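Local coordinates for protein transcriptional regulator, MarR/EmrR family (PDB 3JW4) that probably binds DNA as a winged helix-turn-helix transcriptional regulator of the MarR family and pairs with a second copy through its terminal helices, at the interface of chains A and B. Coordinates in Å, arbitrary orientation; residue numbers count along the deposited sequence, not the author numbering. Chains: chain A/B, Transcriptional regulator, MarR/EmrR family.

Contact 1: the interface of chains A and B. Residues chain A 15; chain B 122, 125-126, 134-135, 137-138, 141.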
ATOM      1  N   TYR A  15       1.034  -2.349 -15.102  1.00 12.42           N
ATOM      2  CA  TYR A  15       2.244  -2.187 -14.283  1.00 11.69           C
ATOM      3  C   TYR A  15       1.904  -1.590 -12.907  1.00 11.21           C
ATOM      4  O   TYR A  15       2.349  -2.110 -11.892  1.00 10.19           O
ATOM      5  CB  TYR A  15       3.295  -1.328 -14.976  1.00 12.50           C
ATOM      6  CG  TYR A  15       3.901  -1.907 -16.228  1.00 13.03           C
ATOM      7  CD1 TYR A  15       4.798  -2.955 -16.171  1.00 15.00           C
ATOM      8  CD2 TYR A  15       3.627  -1.354 -17.464  1.00 17.02           C
ATOM      9  CE1 TYR A  15       5.371  -3.463 -17.311  1.00 15.42           C
ATOM     10  CE2 TYR A  15       4.194  -1.852 -18.616  1.00 17.98           C
ATOM     11  CZ  TYR A  15       5.065  -2.897 -18.535  1.00 16.62           C
ATOM     12  OH  TYR A  15       5.615  -3.380 -19.691  1.00 17.13           O
TER
ATOM     13  N   GLU B 122       0.940   5.487 -15.098  1.00 27.62           N
ATOM     14  CA  GLU B 122       1.362   4.211 -15.676  1.00 27.25           C
ATOM     15  C   GLU B 122       2.514   4.403 -16.652  1.00 27.39           C
ATOM     16  O   GLU B 122       3.488   3.632 -16.655  1.00 27.79           O
ATOM     17  CB  GLU B 122       0.183   3.533 -16.388  1.00 26.91           C
ATOM     18  CG  GLU B 122       0.519   2.237 -17.156  1.00 26.87           C
ATOM     19  CD  GLU B 122       0.573   1.006 -16.270  1.00 27.28           C
ATOM     20  OE1 GLU B 122       0.394   1.119 -15.039  1.00 28.82           O
ATOM     21  OE2 GLU B 122       0.776  -0.100 -16.809  1.00 29.93           O
ATOM     22  N   ILE B 125       6.139   4.716 -15.455  1.00 23.66           N
ATOM     23  CA  ILE B 125       6.848   3.478 -15.147  1.00 23.84           C
ATOM     24  C   ILE B 125       7.758   3.072 -16.295  1.00 24.80           C
ATOM     25  O   ILE B 125       8.909   2.710 -16.064  1.00 24.69           O
ATOM     26  CB  ILE B 125       5.894   2.330 -14.803  1.00 23.65           C
ATOM     27  CG1 ILE B 125       5.071   2.706 -13.552  1.00 23.33           C
ATOM     28  CG2 ILE B 125       6.684   1.046 -14.611  1.00 21.11           C
ATOM     29  CD1 ILE B 125       3.887   1.770 -13.222  1.00 23.09           C
ATOM     30  N   THR B 126       7.270   3.182 -17.525  1.00 25.35           N
ATOM     31  CA  THR B 126       8.004   2.644 -18.674  1.00 26.55           C
ATOM     32  C   THR B 126       8.845   3.662 -19.484  1.00 26.93           C
ATOM     33  O   THR B 126       9.536   3.274 -20.412  1.00 26.74           O
ATOM     34  CB  THR B 126       7.036   1.910 -19.609  1.00 26.91           C
ATOM     35  OG1 THR B 126       5.922   2.753 -19.907  1.00 27.92           O
ATOM     36  CG2 THR B 126       6.515   0.664 -18.916  1.00 27.06           C
ATOM     37  N   GLN B 134      10.437  -3.581 -21.052  1.00 18.73           N
ATOM     38  CA  GLN B 134       9.002  -3.516 -20.733  1.00 19.31           C
ATOM     39  C   GLN B 134       8.319  -4.897 -20.782  1.00 19.22           C
ATOM     40  O   GLN B 134       7.483  -5.221 -19.947  1.00 19.51           O
ATOM     41  CB  GLN B 134       8.277  -2.579 -21.694  1.00 18.74           C
ATOM     42  CG  GLN B 134       8.729  -1.113 -21.575  1.00 19.67           C
ATOM     43  CD  GLN B 134       8.121  -0.223 -22.645  1.00 17.52           C
ATOM     44  OE1 GLN B 134       6.930  -0.280 -22.903  1.00 21.96           O
ATOM     45  NE2 GLN B 134       8.933   0.607 -23.246  1.00 14.45           N
ATOM     46  N   LYS B 135       8.690  -5.690 -21.765  1.00 19.44           N
ATOM     47  CA  LYS B 135       8.134  -7.031 -21.936  1.00 19.89           C
ATOM     48  C   LYS B 135       8.647  -7.939 -20.796  1.00 18.84           C
ATOM     49  O   LYS B 135       7.890  -8.683 -20.162  1.00 17.64           O
ATOM     50  CB  LYS B 135       8.558  -7.562 -23.300  1.00 20.24           C
ATOM     51  CG  LYS B 135       7.551  -8.436 -23.966  1.00 24.03           C
ATOM     52  CD  LYS B 135       7.921  -8.735 -25.453  1.00 27.31           C
ATOM     53  CE  LYS B 135       9.320  -9.331 -25.592  1.00 29.38           C
ATOM     54  NZ  LYS B 135       9.650 -10.311 -24.526  1.00 31.21           N
ATOM     55  N   LEU B 137       9.643  -6.950 -17.796  1.00 16.88           N
ATOM     56  CA  LEU B 137       9.081  -6.506 -16.519  1.00 16.13           C
ATOM     57  C   LEU B 137       7.641  -7.000 -16.342  1.00 16.36           C
ATOM     58  O   LEU B 137       7.245  -7.413 -15.237  1.00 15.94           O
ATOM     59  CB  LEU B 137       9.100  -4.988 -16.403  1.00 15.07           C
ATOM     60  CG  LEU B 137       8.607  -4.336 -15.108  1.00 15.66           C
ATOM     61  CD1 LEU B 137       9.351  -4.830 -13.854  1.00 10.75           C
ATOM     62  CD2 LEU B 137       8.670  -2.818 -15.191  1.00 13.53           C
HETATM   63  N   MSE B 138       6.855  -6.935 -17.401  1.00 16.89           N
HETATM   64  CA  MSE B 138       5.457  -7.377 -17.315  1.00 17.99           C
HETATM   65  C   MSE B 138       5.409  -8.850 -16.978  1.00 16.76           C
HETATM   66  O   MSE B 138       4.701  -9.265 -16.077  1.00 15.52           O
HETATM   67  CB  MSE B 138       4.707  -7.153 -18.625  1.00 19.41           C
HETATM   68  CG  MSE B 138       3.221  -7.598 -18.589  1.00 22.69           C
HETATM   69 SE   MSE B 138       2.281  -6.497 -17.319  0.95 33.58          SE
HETATM   70  CE  MSE B 138       1.765  -5.079 -18.582  1.00 35.05           C
ATOM     71  N   LEU B 141       6.689  -9.484 -13.309  1.00 14.66           N
ATOM     72  CA  LEU B 141       5.802  -8.999 -12.262  1.00 15.91           C
ATOM     73  C   LEU B 141       4.528  -9.869 -12.174  1.00 15.32           C
ATOM     74  O   LEU B 141       4.007 -10.101 -11.087  1.00 15.82           O
ATOM     75  CB  LEU B 141       5.439  -7.524 -12.448  1.00 15.23           C
ATOM     76  CG  LEU B 141       6.524  -6.448 -12.278  1.00 16.06           C
ATOM     77  CD1 LEU B 141       5.929  -5.092 -12.686  1.00 16.63           C
ATOM     78  CD2 LEU B 141       7.071  -6.417 -10.915  1.00 15.21           C
TER

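Contact 2: the interface of chains A and B. Residues chain A 118-119, 122, 125; chain B 13-16.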
ATOM      1  N   PHE A 118      10.816  -9.837   7.129  1.00 19.56           N
ATOM      2  CA  PHE A 118      10.953  -9.097   5.868  1.00 20.72           C
ATOM      3  C   PHE A 118      12.005  -9.740   4.953  1.00 20.59           C
ATOM      4  O   PHE A 118      11.812  -9.790   3.727  1.00 20.78           O
ATOM      5  CB  PHE A 118      11.132  -7.588   6.104  1.00 22.28           C
ATOM      6  CG  PHE A 118       9.862  -6.930   6.618  1.00 23.46           C
ATOM      7  CD1 PHE A 118       8.744  -6.815   5.795  1.00 28.14           C
ATOM      8  CD2 PHE A 118       9.747  -6.531   7.939  1.00 27.61           C
ATOM      9  CE1 PHE A 118       7.556  -6.254   6.277  1.00 28.86           C
ATOM     10  CE2 PHE A 118       8.560  -5.969   8.428  1.00 27.29           C
ATOM     11  CZ  PHE A 118       7.482  -5.830   7.600  1.00 28.97           C
ATOM     12  N   LEU A 119      13.065 -10.291   5.544  1.00 20.02           N
ATOM     13  CA  LEU A 119      14.058 -11.092   4.803  1.00 20.18           C
ATOM     14  C   LEU A 119      13.450 -12.338   4.148  1.00 19.65           C
ATOM     15  O   LEU A 119      13.746 -12.617   2.984  1.00 18.18           O
ATOM     16  CB  LEU A 119      15.265 -11.494   5.682  1.00 19.46           C
ATOM     17  CG  LEU A 119      16.253 -10.357   6.000  1.00 21.03           C
ATOM     18  CD1 LEU A 119      17.414 -10.828   6.927  1.00 22.84           C
ATOM     19  CD2 LEU A 119      16.841  -9.751   4.705  1.00 19.57           C
ATOM     20  N   GLU A 122      11.391 -11.161   1.244  1.00 16.22           N
ATOM     21  CA  GLU A 122      12.297 -10.776   0.164  1.00 17.43           C
ATOM     22  C   GLU A 122      12.764 -12.007  -0.606  1.00 19.26           C
ATOM     23  O   GLU A 122      12.801 -12.016  -1.833  1.00 18.89           O
ATOM     24  CB  GLU A 122      13.494 -10.008   0.731  1.00 17.47           C
ATOM     25  CG  GLU A 122      14.636  -9.736  -0.254  1.00 16.60           C
ATOM     26  CD  GLU A 122      14.410  -8.550  -1.153  1.00 14.67           C
ATOM     27  OE1 GLU A 122      13.370  -7.854  -1.024  1.00 13.54           O
ATOM     28  OE2 GLU A 122      15.277  -8.345  -2.028  1.00 10.27           O
ATOM     29  N   ILE A 125      10.358 -13.532  -3.214  1.00 20.53           N
ATOM     30  CA  ILE A 125      10.068 -12.820  -4.468  1.00 19.28           C
ATOM     31  C   ILE A 125      10.628 -13.571  -5.673  1.00 18.76           C
ATOM     32  O   ILE A 125      10.057 -13.496  -6.758  1.00 19.45           O
ATOM     33  CB  ILE A 125      10.640 -11.370  -4.452  1.00 19.20           C
ATOM     34  CG1 ILE A 125       9.817 -10.508  -3.473  1.00 19.04           C
ATOM     35  CG2 ILE A 125      10.624 -10.738  -5.844  1.00 15.45           C
ATOM     36  CD1 ILE A 125      10.515  -9.234  -3.005  1.00 19.33           C
TER
ATOM     37  N   THR B  13      16.539  -5.276   2.189  1.00 10.98           N
ATOM     38  CA  THR B  13      15.721  -6.148   1.344  1.00  8.86           C
ATOM     39  C   THR B  13      15.570  -5.455  -0.023  1.00  8.39           C
ATOM     40  O   THR B  13      14.623  -4.706  -0.252  1.00  5.90           O
ATOM     41  CB  THR B  13      14.369  -6.407   2.016  1.00  8.93           C
ATOM     42  OG1 THR B  13      13.771  -5.161   2.407  1.00  8.04           O
ATOM     43  CG2 THR B  13      14.561  -7.286   3.285  1.00  7.43           C
ATOM     44  N   PRO B  14      16.516  -5.699  -0.933  1.00  7.37           N
ATOM     45  CA  PRO B  14      16.613  -4.825  -2.105  1.00  7.92           C
ATOM     46  C   PRO B  14      15.417  -4.788  -3.042  1.00  8.08           C
ATOM     47  O   PRO B  14      14.988  -3.686  -3.374  1.00  9.32           O
ATOM     48  CB  PRO B  14      17.858  -5.316  -2.831  1.00  8.28           C
ATOM     49  CG  PRO B  14      18.600  -6.112  -1.870  1.00  9.54           C
ATOM     50  CD  PRO B  14      17.710  -6.519  -0.742  1.00  7.65           C
ATOM     51  N   TYR B  15      14.860  -5.937  -3.445  1.00  7.62           N
ATOM     52  CA  TYR B  15      13.674  -5.951  -4.296  1.00  8.21           C
ATOM     53  C   TYR B  15      12.496  -5.241  -3.629  1.00  8.49           C
ATOM     54  O   TYR B  15      11.822  -4.412  -4.270  1.00  9.58           O
ATOM     55  CB  TYR B  15      13.187  -7.363  -4.617  1.00  8.38           C
ATOM     56  CG  TYR B  15      13.999  -8.221  -5.553  1.00  9.29           C
ATOM     57  CD1 TYR B  15      14.404  -7.779  -6.807  1.00  8.07           C
ATOM     58  CD2 TYR B  15      14.268  -9.549  -5.217  1.00  9.49           C
ATOM     59  CE1 TYR B  15      15.144  -8.653  -7.693  1.00  6.68           C
ATOM     60  CE2 TYR B  15      14.994 -10.382  -6.062  1.00 11.04           C
ATOM     61  CZ  TYR B  15      15.403  -9.931  -7.316  1.00  8.03           C
ATOM     62  OH  TYR B  15      16.098 -10.820  -8.111  1.00 11.88           O
ATOM     63  N   SER B  16      12.248  -5.578  -2.357  1.00  7.22           N
ATOM     64  CA  SER B  16      11.149  -5.001  -1.604  1.00  7.63           C
ATOM     65  C   SER B  16      11.301  -3.485  -1.480  1.00  8.31           C
ATOM     66  O   SER B  16      10.328  -2.747  -1.587  1.00  7.93           O
ATOM     67  CB  SER B  16      11.100  -5.581  -0.199  1.00  7.35           C
ATOM     68  OG  SER B  16      10.814  -6.947  -0.238  1.00  7.73           O
TER
HETATM   69  O   HOH W   1      10.419  -7.679   2.511  1.00 10.72           O

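Contact 3: the interface of chains A and B. Residues chain A 129, 133-134, 136-137; chain B 15, 137, 140, 144.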
ATOM      1  N   LEU A 129      10.763 -17.326 -10.208  1.00 12.22           N
ATOM      2  CA  LEU A 129      11.579 -16.768 -11.263  1.00 11.46           C
ATOM      3  C   LEU A 129      12.817 -17.605 -11.597  1.00 10.73           C
ATOM      4  O   LEU A 129      13.447 -18.221 -10.714  1.00  9.24           O
ATOM      5  CB  LEU A 129      12.065 -15.396 -10.834  1.00 11.60           C
ATOM      6  CG  LEU A 129      10.985 -14.415 -10.436  1.00 11.70           C
ATOM      7  CD1 LEU A 129      11.670 -13.093 -10.073  1.00 10.06           C
ATOM      8  CD2 LEU A 129       9.943 -14.247 -11.541  1.00 10.24           C
ATOM      9  N   GLU A 133      15.531 -14.091 -14.928  1.00 12.28           N
ATOM     10  CA  GLU A 133      14.471 -13.220 -14.445  1.00 12.72           C
ATOM     11  C   GLU A 133      14.858 -12.526 -13.156  1.00 12.50           C
ATOM     12  O   GLU A 133      14.504 -11.374 -12.938  1.00 12.98           O
ATOM     13  CB  GLU A 133      13.148 -13.986 -14.276  1.00 12.63           C
ATOM     14  CG  GLU A 133      12.466 -14.340 -15.566  1.00 15.05           C
ATOM     15  CD  GLU A 133      11.338 -15.394 -15.386  1.00 16.48           C
ATOM     16  OE1 GLU A 133      11.332 -16.158 -14.392  1.00 14.69           O
ATOM     17  OE2 GLU A 133      10.465 -15.451 -16.262  1.00 16.56           O
ATOM     18  N   GLN A 134      15.603 -13.214 -12.300  1.00 12.79           N
ATOM     19  CA  GLN A 134      16.046 -12.605 -11.040  1.00 12.27           C
ATOM     20  C   GLN A 134      16.979 -11.404 -11.301  1.00 12.69           C
ATOM     21  O   GLN A 134      16.818 -10.318 -10.694  1.00 13.50           O
ATOM     22  CB  GLN A 134      16.713 -13.648 -10.143  1.00 11.99           C
ATOM     23  CG  GLN A 134      15.772 -14.742  -9.638  1.00 12.22           C
ATOM     24  CD  GLN A 134      16.514 -15.975  -9.110  1.00 15.68           C
ATOM     25  OE1 GLN A 134      17.588 -15.845  -8.535  1.00 15.67           O
ATOM     26  NE2 GLN A 134      15.936 -17.199  -9.325  1.00 14.13           N
ATOM     27  N   GLN A 136      17.249  -9.708 -14.242  1.00 12.80           N
ATOM     28  CA  GLN A 136      16.528  -8.677 -15.010  1.00 13.47           C
ATOM     29  C   GLN A 136      15.609  -7.866 -14.087  1.00 13.22           C
ATOM     30  O   GLN A 136      15.532  -6.647 -14.213  1.00 13.31           O
ATOM     31  CB  GLN A 136      15.695  -9.283 -16.150  1.00 14.38           C
ATOM     32  CG  GLN A 136      16.471  -9.893 -17.322  1.00 17.77           C
ATOM     33  CD  GLN A 136      15.591 -10.830 -18.218  1.00 26.38           C
ATOM     34  OE1 GLN A 136      14.541 -11.363 -17.783  1.00 29.64           O
ATOM     35  NE2 GLN A 136      16.025 -11.024 -19.465  1.00 26.92           N
ATOM     36  N   LEU A 137      14.909  -8.517 -13.159  1.00 11.91           N
ATOM     37  CA  LEU A 137      14.021  -7.784 -12.236  1.00 12.09           C
ATOM     38  C   LEU A 137      14.809  -6.701 -11.467  1.00 12.43           C
ATOM     39  O   LEU A 137      14.362  -5.574 -11.305  1.00 12.46           O
ATOM     40  CB  LEU A 137      13.371  -8.723 -11.203  1.00 11.45           C
ATOM     41  CG  LEU A 137      12.348  -8.089 -10.221  1.00 13.14           C
ATOM     42  CD1 LEU A 137      11.205  -7.399 -10.956  1.00 10.43           C
ATOM     43  CD2 LEU A 137      11.743  -9.107  -9.246  1.00 11.46           C
TER
ATOM     44  N   TYR B  15      14.860  -5.937  -3.445  1.00  7.62           N
ATOM     45  CA  TYR B  15      13.674  -5.951  -4.296  1.00  8.21           C
ATOM     46  C   TYR B  15      12.496  -5.241  -3.629  1.00  8.49           C
ATOM     47  O   TYR B  15      11.822  -4.412  -4.270  1.00  9.58           O
ATOM     48  CB  TYR B  15      13.187  -7.363  -4.617  1.00  8.38           C
ATOM     49  CG  TYR B  15      13.999  -8.221  -5.553  1.00  9.29           C
ATOM     50  CD1 TYR B  15      14.404  -7.779  -6.807  1.00  8.07           C
ATOM     51  CD2 TYR B  15      14.268  -9.549  -5.217  1.00  9.49           C
ATOM     52  CE1 TYR B  15      15.144  -8.653  -7.693  1.00  6.68           C
ATOM     53  CE2 TYR B  15      14.994 -10.382  -6.062  1.00 11.04           C
ATOM     54  CZ  TYR B  15      15.403  -9.931  -7.316  1.00  8.03           C
ATOM     55  OH  TYR B  15      16.098 -10.820  -8.111  1.00 11.88           O
ATOM     56  N   LEU B 137       9.643  -6.950 -17.796  1.00 16.88           N
ATOM     57  CA  LEU B 137       9.081  -6.506 -16.519  1.00 16.13           C
ATOM     58  C   LEU B 137       7.641  -7.000 -16.342  1.00 16.36           C
ATOM     59  O   LEU B 137       7.245  -7.413 -15.237  1.00 15.94           O
ATOM     60  CB  LEU B 137       9.100  -4.988 -16.403  1.00 15.07           C
ATOM     61  CG  LEU B 137       8.607  -4.336 -15.108  1.00 15.66           C
ATOM     62  CD1 LEU B 137       9.351  -4.830 -13.854  1.00 10.75           C
ATOM     63  CD2 LEU B 137       8.670  -2.818 -15.191  1.00 13.53           C
ATOM     64  N   ILE B 140       7.684 -10.836 -15.635  1.00 15.26           N
ATOM     65  CA  ILE B 140       8.207 -11.120 -14.327  1.00 14.49           C
ATOM     66  C   ILE B 140       7.243 -10.682 -13.207  1.00 14.89           C
ATOM     67  O   ILE B 140       7.018 -11.423 -12.254  1.00 14.15           O
ATOM     68  CB  ILE B 140       9.607 -10.446 -14.167  1.00 14.97           C
ATOM     69  CG1 ILE B 140      10.627 -11.124 -15.110  1.00 14.71           C
ATOM     70  CG2 ILE B 140      10.093 -10.512 -12.729  1.00 12.43           C
ATOM     71  CD1 ILE B 140      11.999 -10.410 -15.183  1.00 13.19           C
ATOM     72  N   VAL B 144       5.730 -12.886 -10.176  1.00 12.40           N
ATOM     73  CA  VAL B 144       5.963 -12.576  -8.774  1.00 12.54           C
ATOM     74  C   VAL B 144       4.618 -12.447  -8.040  1.00 12.95           C
ATOM     75  O   VAL B 144       4.422 -13.011  -6.974  1.00 11.07           O
ATOM     76  CB  VAL B 144       6.746 -11.263  -8.596  1.00 12.31           C
ATOM     77  CG1 VAL B 144       6.709 -10.821  -7.129  1.00 11.60           C
ATOM     78  CG2 VAL B 144       8.152 -11.397  -9.164  1.00 11.68           C
TER

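Contact 4: the interface of chains A and B. Residues chain A 12-15, 18; chain B 122, 138.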
ATOM      1  N   ASP A  12      -6.170  -1.664 -17.840  1.00 19.57           N
ATOM      2  CA  ASP A  12      -5.371  -0.724 -18.695  1.00 20.20           C
ATOM      3  C   ASP A  12      -4.196   0.001 -17.980  1.00 18.32           C
ATOM      4  O   ASP A  12      -3.487   0.794 -18.604  1.00 18.40           O
ATOM      5  CB  ASP A  12      -6.294   0.301 -19.337  1.00 21.20           C
ATOM      6  CG  ASP A  12      -7.185   0.982 -18.330  1.00 24.33           C
ATOM      7  OD1 ASP A  12      -6.881   0.836 -17.121  1.00 26.27           O
ATOM      8  OD2 ASP A  12      -8.179   1.632 -18.744  1.00 26.40           O
ATOM      9  N   THR A  13      -3.993  -0.260 -16.690  1.00 15.91           N
ATOM     10  CA  THR A  13      -2.781   0.215 -15.997  1.00 14.07           C
ATOM     11  C   THR A  13      -2.132  -0.969 -15.286  1.00 13.22           C
ATOM     12  O   THR A  13      -2.006  -0.973 -14.061  1.00 12.24           O
ATOM     13  CB  THR A  13      -3.057   1.413 -15.017  1.00 13.65           C
ATOM     14  OG1 THR A  13      -3.847   0.987 -13.898  1.00 10.59           O
ATOM     15  CG2 THR A  13      -3.741   2.605 -15.750  1.00 12.50           C
ATOM     16  N   PRO A  14      -1.719  -1.988 -16.062  1.00 12.76           N
ATOM     17  CA  PRO A  14      -1.237  -3.253 -15.489  1.00 12.95           C
ATOM     18  C   PRO A  14       0.062  -3.157 -14.677  1.00 12.26           C
ATOM     19  O   PRO A  14       0.157  -3.806 -13.652  1.00 10.77           O
ATOM     20  CB  PRO A  14      -1.040  -4.153 -16.727  1.00 13.01           C
ATOM     21  CG  PRO A  14      -0.884  -3.188 -17.855  1.00 13.16           C
ATOM     22  CD  PRO A  14      -1.760  -2.052 -17.530  1.00 13.05           C
ATOM     23  N   TYR A  15       1.034  -2.349 -15.102  1.00 12.42           N
ATOM     24  CA  TYR A  15       2.244  -2.187 -14.283  1.00 11.69           C
ATOM     25  C   TYR A  15       1.904  -1.590 -12.907  1.00 11.21           C
ATOM     26  O   TYR A  15       2.349  -2.110 -11.892  1.00 10.19           O
ATOM     27  CB  TYR A  15       3.295  -1.328 -14.976  1.00 12.50           C
ATOM     28  CG  TYR A  15       3.901  -1.907 -16.228  1.00 13.03           C
ATOM     29  CD1 TYR A  15       4.798  -2.955 -16.171  1.00 15.00           C
ATOM     30  CD2 TYR A  15       3.627  -1.354 -17.464  1.00 17.02           C
ATOM     31  CE1 TYR A  15       5.371  -3.463 -17.311  1.00 15.42           C
ATOM     32  CE2 TYR A  15       4.194  -1.852 -18.616  1.00 17.98           C
ATOM     33  CZ  TYR A  15       5.065  -2.897 -18.535  1.00 16.62           C
ATOM     34  OH  TYR A  15       5.615  -3.380 -19.691  1.00 17.13           O
ATOM     35  N   LEU A  18       0.160  -4.233 -10.786  1.00 10.27           N
ATOM     36  CA  LEU A  18       1.079  -5.263 -10.260  1.00 11.47           C
ATOM     37  C   LEU A  18       2.009  -4.721  -9.151  1.00 11.44           C
ATOM     38  O   LEU A  18       2.245  -5.383  -8.149  1.00 12.76           O
ATOM     39  CB  LEU A  18       1.884  -5.860 -11.396  1.00 11.38           C
ATOM     40  CG  LEU A  18       1.035  -6.671 -12.393  1.00 12.25           C
ATOM     41  CD1 LEU A  18       1.824  -6.958 -13.674  1.00 11.86           C
ATOM     42  CD2 LEU A  18       0.562  -7.955 -11.704  1.00 11.17           C
TER
ATOM     43  N   GLU B 122       0.940   5.487 -15.098  1.00 27.62           N
ATOM     44  CA  GLU B 122       1.362   4.211 -15.676  1.00 27.25           C
ATOM     45  C   GLU B 122       2.514   4.403 -16.652  1.00 27.39           C
ATOM     46  O   GLU B 122       3.488   3.632 -16.655  1.00 27.79           O
ATOM     47  CB  GLU B 122       0.183   3.533 -16.388  1.00 26.91           C
ATOM     48  CG  GLU B 122       0.519   2.237 -17.156  1.00 26.87           C
ATOM     49  CD  GLU B 122       0.573   1.006 -16.270  1.00 27.28           C
ATOM     50  OE1 GLU B 122       0.394   1.119 -15.039  1.00 28.82           O
ATOM     51  OE2 GLU B 122       0.776  -0.100 -16.809  1.00 29.93           O
HETATM   52  N   MSE B 138       6.855  -6.935 -17.401  1.00 16.89           N
HETATM   53  CA  MSE B 138       5.457  -7.377 -17.315  1.00 17.99           C
HETATM   54  C   MSE B 138       5.409  -8.850 -16.978  1.00 16.76           C
HETATM   55  O   MSE B 138       4.701  -9.265 -16.077  1.00 15.52           O
HETATM   56  CB  MSE B 138       4.707  -7.153 -18.625  1.00 19.41           C
HETATM   57  CG  MSE B 138       3.221  -7.598 -18.589  1.00 22.69           C
HETATM   58 SE   MSE B 138       2.281  -6.497 -17.319  0.95 33.58          SE
HETATM   59  CE  MSE B 138       1.765  -5.079 -18.582  1.00 35.05           C
TER

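Contact 1: the interface of chains A and B
A:Tyr15, in the first turn of helix 14-25, inserts its side chain between helices 105-126 and 131-146 of chain B, and the partner hides 152 Å² of it. Two hydrogen bonds hold the residue at its opposite ends. At the backbone, A:Tyr15 N donates to the carboxylate oxygen OE2 of B:Glu122, which accepts on its syn lone pair, at 2.8 Å with 145° at the hydrogen. At the far end, the phenol OH gives a 2.6 Å bond to the backbone O of B:Gln134; the hydroxyl stands 46° out of that carbonyl plane, while B:Gln134 O lies in the plane of the ring, at its edge.

Apolar contacts from both sides of the ring plane probably help to set its tilt. Methyl CE of the selenomethionine B:Met138 sits over the centre of one face, 3.9 Å above the ring plane of A:Tyr15. From the opposite side, CG2 of B:Thr126 comes over the CE2 edge of A:Tyr15 at 3.4 Å, and CD2 of B:Leu137 lies beyond CE1 at 4.0 Å. B:Met138 can cover the face because its chain bends at chi2 (64°) and chi3, folding the methyl back over the ring. Nearer the tyrosine backbone, CD1 of B:Ile125 packs against CB of A:Tyr15 at 3.6 Å.

Contact 2: the interface of chains A and B
This is a helix-capping contact between two copies of a MarR-family protein, in which A:Glu122 of helix 105-124 receives the amino end of helix 14-35 of chain B. It ties the N-terminal segment of one subunit to the long helix of the other, as expected for the dimer typical of the family. The evidence is a fork of hydrogen bonds to the carboxylate. Oxygen OE2 of A:Glu122 accepts from B:Tyr15 N at 2.8 Å, and OE1 accepts from B:Ser16 N at 2.9 Å, each on a syn lone pair; the second is the straighter, 159° at the hydrogen against 151°. OE1 also takes the hydroxyl OG of B:Ser16 at 2.8 Å, met nearly along the C-O axis. Three donors thus fix the rotation of the carboxylate, and the helix end probably favours its negative charge.

The glutamate gets there with CG anti to its backbone N (chi1 171°) and a bend at chi2, which turns the carboxylate toward the N-H groups at the start of the chain B helix. Its CD also packs 3.7 Å from CA of B:Thr13, whose methyl CG2 touches CD2 of A:Leu119 at 3.6 Å. A water extends the polar network, lying 2.9 Å from B:Ser16 OG and 2.8 Å from the backbone O of A:Phe118.

Contact 3: the interface of chains A and B
B:Ile140 is the apolar centre, with 82 Å² of its surface hidden by chain A. Its two branches do different work. The branch methyl CG2 points to the leucines, 3.8 Å from CD1 of A:Leu137 and 3.9 Å from CD2 of A:Leu129. With chi1 at -67°, CG1 lies anti to the carbonyl carbon and leads the other branch along A:Glu133, where CG1 meets the glutamate methylene CG at 3.7 Å; these two side chains run past each other in opposite directions. The terminal methyl CD1 of B:Ile140 goes on to the backbone O of A:Glu133 at 3.5 Å; the isoleucine and A:Gln136 side chains cross at about a right angle, CD1 lying near the glutamine CB.

Flanking this centre, CG2 of B:Val144 packs on CD1 of A:Leu129. On another side, methyl CD2 of A:Leu137 rests on a face of the B:Tyr15 ring, 3.7 Å above its plane and offset toward the rim.

At the polar rim, the phenol OH of B:Tyr15 donates to the backbone O of A:Gln134 at 2.7 Å from 36° above the carbonyl plane. The amide NE2 of A:Gln134 turns back within its own chain and bonds to A:Leu129 O at 3.0 Å, which probably braces the segment that presents the leucine.

The site lies where the C-terminal helices 131-146 of the two chains meet, with the N-terminal helix 14-35 of chain B closing one flank.

Contact 4: the interface of chains A and B
A:Pro14 packs against the selenomethionine B:Met138 where the N-terminal helix of one MarR-family subunit begins beside the C-terminal helix 131-146 of the other. This is the tight part: methyl CE of B:Met138 lies 3.3 Å from CG of A:Pro14 and 3.5 Å from its CB, both unusually short for carbon-carbon packing. The side chain crosses the proline obliquely. CG of B:Met138 stands anti to the backbone N (chi1 -180°), which directs the chain toward A:Pro14. The same bent chain lays its selenium against A:Leu18, one turn farther along helix 14-25, at 3.7 Å from CD1. Chain A, with A:Tyr15 contributing, hides 68 Å² of B:Met138.

Beside the proline, the carboxylate of B:Glu122 that receives A:Tyr15 N also covers the backbone leading into the helix. Its CD lies 3.5 Å from CA of A:Thr13, and its OE2 is 3.3 Å from CD of A:Pro14, at about a right angle between the side chains.

The contact loosens toward the first modelled residues of chain A. A:Thr13 loses 10 Å² to the partner and A:Asp12 merely 4 Å²; for A:Asp12 the nearest approach is its backbone O, 4.5 Å from CG of B:Glu122.

Contact 1 and contact 4 are neighbouring parts of one docking site, their C-alpha centres about 6 Å apart, and share A:Tyr15, B:Glu122 and B:Met138. Contact 2 is the symmetry-related counterpart of their glutamate region, chains exchanged, and lies about 19 Å from contact 1 and 21 Å from contact 4. Contact 3 sits between, its centre about 11 Å from that of contact 1 (shared B:Leu137) and 12 Å from that of contact 2 (shared B:Tyr15). The N-terminal helix of each subunit thus docks on the partner's two C-terminal helices, a reciprocal exchange that would join the subunits and could couple the positions of their DNA-binding domains.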